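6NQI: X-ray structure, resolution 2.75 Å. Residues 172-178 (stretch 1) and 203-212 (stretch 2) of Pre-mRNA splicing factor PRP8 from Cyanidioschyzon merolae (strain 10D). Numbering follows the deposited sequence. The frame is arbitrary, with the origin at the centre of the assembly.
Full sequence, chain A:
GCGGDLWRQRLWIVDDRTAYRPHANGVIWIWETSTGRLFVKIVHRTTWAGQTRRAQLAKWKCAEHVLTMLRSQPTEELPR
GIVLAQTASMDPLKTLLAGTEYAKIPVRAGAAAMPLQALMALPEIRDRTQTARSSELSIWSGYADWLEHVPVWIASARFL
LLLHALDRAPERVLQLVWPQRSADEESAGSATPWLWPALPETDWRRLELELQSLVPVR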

# COMPACT_ATOMS: atom_id res chain seq x y z
N ARG A 172 -3.64 -17.44 10.41
CA ARG A 172 -2.80 -17.53 11.60
C ARG A 172 -2.37 -16.14 12.07
O ARG A 172 -2.31 -15.88 13.28
CB ARG A 172 -1.60 -18.43 11.29
CG ARG A 172 -1.26 -19.43 12.40
CD ARG A 172 -0.17 -20.42 12.00
NE ARG A 172 -0.57 -21.15 10.80
CZ ARG A 172 0.15 -22.10 10.22
NH1 ARG A 172 1.32 -22.47 10.74
NH2 ARG A 172 -0.30 -22.69 9.12
N VAL A 173 -2.12 -15.22 11.14
CA VAL A 173 -1.79 -13.85 11.53
C VAL A 173 -3.00 -13.18 12.17
O VAL A 173 -2.88 -12.52 13.21
CB VAL A 173 -1.34 -13.03 10.31
CG1 VAL A 173 -0.98 -11.62 10.74
CG2 VAL A 173 -0.20 -13.72 9.62
N LEU A 174 -4.17 -13.34 11.56
CA LEU A 174 -5.38 -12.73 12.10
C LEU A 174 -5.68 -13.28 13.49
O LEU A 174 -6.19 -12.55 14.34
CB LEU A 174 -6.55 -12.99 11.16
CG LEU A 174 -6.52 -12.13 9.90
CD1 LEU A 174 -7.68 -12.50 8.99
CD2 LEU A 174 -6.50 -10.64 10.24
N GLN A 175 -5.35 -14.55 13.73
CA GLN A 175 -5.63 -15.17 15.01
C GLN A 175 -4.62 -14.77 16.08
O GLN A 175 -4.94 -14.79 17.27
CB GLN A 175 -5.63 -16.69 14.83
CG GLN A 175 -6.97 -17.28 14.47
CD GLN A 175 -6.92 -18.79 14.35
OE1 GLN A 175 -6.03 -19.44 14.91
NE2 GLN A 175 -7.88 -19.37 13.63
N LEU A 176 -3.39 -14.43 15.66
CA LEU A 176 -2.35 -14.00 16.59
C LEU A 176 -2.49 -12.53 16.99
O LEU A 176 -2.26 -12.18 18.15
CB LEU A 176 -0.99 -14.27 15.97
CG LEU A 176 -0.60 -15.73 16.17
CD1 LEU A 176 0.78 -15.97 15.56
CD2 LEU A 176 -0.68 -16.17 17.64
N VAL A 177 -2.89 -11.67 16.05
CA VAL A 177 -3.14 -10.26 16.34
C VAL A 177 -4.63 -10.13 16.65
O VAL A 177 -5.43 -11.01 16.31
CB VAL A 177 -2.72 -9.36 15.16
CG1 VAL A 177 -2.34 -7.98 15.64
CG2 VAL A 177 -1.56 -9.97 14.38
N TRP A 178 -5.02 -9.04 17.32
CA TRP A 178 -6.43 -8.85 17.77
C TRP A 178 -6.95 -9.99 18.68
O TRP A 178 -7.56 -10.95 18.24
CB TRP A 178 -7.38 -8.69 16.56
CG TRP A 178 -7.10 -7.48 15.69
CD1 TRP A 178 -7.44 -6.18 15.96
CD2 TRP A 178 -6.41 -7.46 14.43
NE1 TRP A 178 -7.02 -5.36 14.94
CE2 TRP A 178 -6.38 -6.12 13.99
CE3 TRP A 178 -5.82 -8.45 13.63
CZ2 TRP A 178 -5.78 -5.74 12.80
CZ3 TRP A 178 -5.23 -8.07 12.45
CH2 TRP A 178 -5.21 -6.73 12.04
N ASP A 203 4.28 -7.54 23.84
CA ASP A 203 3.45 -8.40 22.99
C ASP A 203 3.83 -8.27 21.52
O ASP A 203 3.79 -9.27 20.79
CB ASP A 203 1.98 -8.08 23.22
CG ASP A 203 1.46 -8.63 24.55
OD1 ASP A 203 1.95 -9.70 25.00
OD2 ASP A 203 0.60 -7.97 25.15
N TRP A 204 4.22 -7.07 21.07
CA TRP A 204 4.73 -6.91 19.71
C TRP A 204 6.00 -7.73 19.49
O TRP A 204 6.18 -8.34 18.44
CB TRP A 204 4.97 -5.42 19.41
CG TRP A 204 3.74 -4.69 18.87
CD1 TRP A 204 3.16 -3.56 19.38
CD2 TRP A 204 2.96 -5.07 17.73
NE1 TRP A 204 2.06 -3.20 18.62
CE2 TRP A 204 1.92 -4.12 17.61
CE3 TRP A 204 3.03 -6.11 16.81
CZ2 TRP A 204 0.97 -4.19 16.61
CZ3 TRP A 204 2.09 -6.18 15.82
CH2 TRP A 204 1.07 -5.22 15.72
N ARG A 205 6.89 -7.76 20.49
CA ARG A 205 8.12 -8.55 20.39
C ARG A 205 7.80 -10.04 20.31
O ARG A 205 8.33 -10.76 19.45
CB ARG A 205 8.99 -8.26 21.62
CG ARG A 205 9.57 -6.86 21.73
CD ARG A 205 10.04 -6.64 23.17
NE ARG A 205 11.16 -7.48 23.58
CZ ARG A 205 11.51 -7.67 24.85
NH1 ARG A 205 10.82 -7.10 25.83
NH2 ARG A 205 12.53 -8.45 25.15
N ARG A 206 6.94 -10.53 21.20
CA ARG A 206 6.55 -11.93 21.15
C ARG A 206 5.90 -12.27 19.82
O ARG A 206 6.14 -13.34 19.25
CB ARG A 206 5.64 -12.30 22.33
CG ARG A 206 6.28 -12.04 23.68
CD ARG A 206 5.43 -12.61 24.79
NE ARG A 206 6.22 -12.78 26.01
CZ ARG A 206 5.79 -13.44 27.08
NH1 ARG A 206 4.58 -14.00 27.08
NH2 ARG A 206 6.57 -13.56 28.15
N LEU A 207 5.07 -11.36 19.31
CA LEU A 207 4.42 -11.57 18.03
C LEU A 207 5.44 -11.67 16.90
O LEU A 207 5.37 -12.57 16.06
CB LEU A 207 3.45 -10.42 17.77
CG LEU A 207 1.99 -10.78 17.65
CD1 LEU A 207 1.17 -9.52 17.76
CD2 LEU A 207 1.79 -11.47 16.32
N GLU A 208 6.41 -10.74 16.89
CA GLU A 208 7.49 -10.79 15.91
C GLU A 208 8.18 -12.15 15.94
O GLU A 208 8.46 -12.74 14.89
CB GLU A 208 8.50 -9.68 16.17
CG GLU A 208 8.33 -8.42 15.33
CD GLU A 208 9.36 -7.33 15.65
OE1 GLU A 208 10.47 -7.65 16.15
OE2 GLU A 208 9.06 -6.14 15.38
N LEU A 209 8.46 -12.65 17.14
CA LEU A 209 9.09 -13.96 17.26
C LEU A 209 8.19 -15.05 16.68
O LEU A 209 8.65 -15.91 15.91
CB LEU A 209 9.45 -14.24 18.72
CG LEU A 209 10.70 -13.56 19.30
CD1 LEU A 209 10.76 -13.69 20.82
CD2 LEU A 209 11.97 -14.08 18.66
N GLU A 210 6.90 -15.02 17.00
CA GLU A 210 5.99 -16.08 16.59
C GLU A 210 5.71 -16.09 15.08
O GLU A 210 5.39 -17.14 14.53
CB GLU A 210 4.68 -15.98 17.39
CG GLU A 210 3.59 -17.03 17.10
CD GLU A 210 3.76 -18.37 17.82
OE1 GLU A 210 4.33 -18.39 18.94
OE2 GLU A 210 3.27 -19.39 17.29
N LEU A 211 5.88 -14.96 14.39
CA LEU A 211 5.50 -14.83 12.98
C LEU A 211 6.59 -15.28 12.01
O LEU A 211 6.68 -14.75 10.89
CB LEU A 211 5.10 -13.38 12.67
CG LEU A 211 3.77 -12.86 13.23
CD1 LEU A 211 3.62 -11.39 12.95
CD2 LEU A 211 2.61 -13.59 12.58
N GLN A 212 7.42 -16.25 12.40
CA GLN A 212 8.34 -16.95 11.49
C GLN A 212 9.27 -16.03 10.70
O GLN A 212 9.67 -14.96 11.16
CB GLN A 212 7.54 -17.83 10.52
CG GLN A 212 6.24 -18.40 11.12
CD GLN A 212 5.66 -19.55 10.31
OE1 GLN A 212 4.69 -19.39 9.56
NE2 GLN A 212 6.23 -20.73 10.48

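Both stretches are the closing turns of helices that begin earlier in the chain. In the first, residues 172-176 are helical, and the i to i+4 bonds Leu176 N to Arg172 O (3.0 Å) and Val177 N to Val173 O (3.0 Å) carry the pattern to its end. Val177 is the first residue to leave helical torsions: its phi/psi of -93/161° is extended, although its amide still closes the last turn. The second helix spans 203-210 and keeps the same pattern, from Leu207 N to Asp203 O (2.9 Å) through Leu211 N to Leu207 O (3.0 Å). Leu211, with phi -86° and a positive psi, departs from helical values less sharply than Val177 does.

The register is set by two CA pairs, Val173 CA to Leu211 CA at 7.5 Å and Leu176 CA to Leu207 CA at 7.3 Å. As numbering rises in one stretch it falls in the other, so the chains run in opposite senses past each other. The near-equal spacings show that the backbones stay about equally far apart at these two points, leaving the gap to be filled by side chains. No hydrogen bond crosses it; the contact buries 315 Å², both sides summed, and rests on carbon-to-carbon packing.

Leu176 contributes the largest covered area, 70 Å², and its CA-to-CB bond points toward the second stretch. With chi1 at -82° (m) and chi2 at -179° (t), it meets three residues: Leu176 CB lies 4.0 Å from Leu207 CD2, while Leu176 CD1 lies 4.2 Å from Leu211 CD2 and 3.4 Å from Glu210 CG. This last approach is tight for two carbons and involves the aliphatic part of the glutamate, not its carboxylate.

The CA-to-CB bond of Leu207 also points toward the first stretch. Leu207 CD2 serves two neighbours, since it lies 4.2 Å from Val177 CG2 as well as near Leu176 CB. The chi1 of Leu207, -118°, falls between the usual wells.

At one end of the interface, Val173 CG2 packs 4.1 Å from Leu211 CD2. Both CA-to-CB bonds point sideways, but the end of the Leu211 side chain comes nearer to the first stretch, which helps to bring the methyls together. At the other end, the CA-to-CB bond of Trp204 points away from the first stretch, yet its indole extends back so that Trp204 CH2 lies 4.4 Å from Val177 CG1. That methyl approaches the ring obliquely. Val177 thus uses different methyls for its nearest approaches to Trp204 and Leu207.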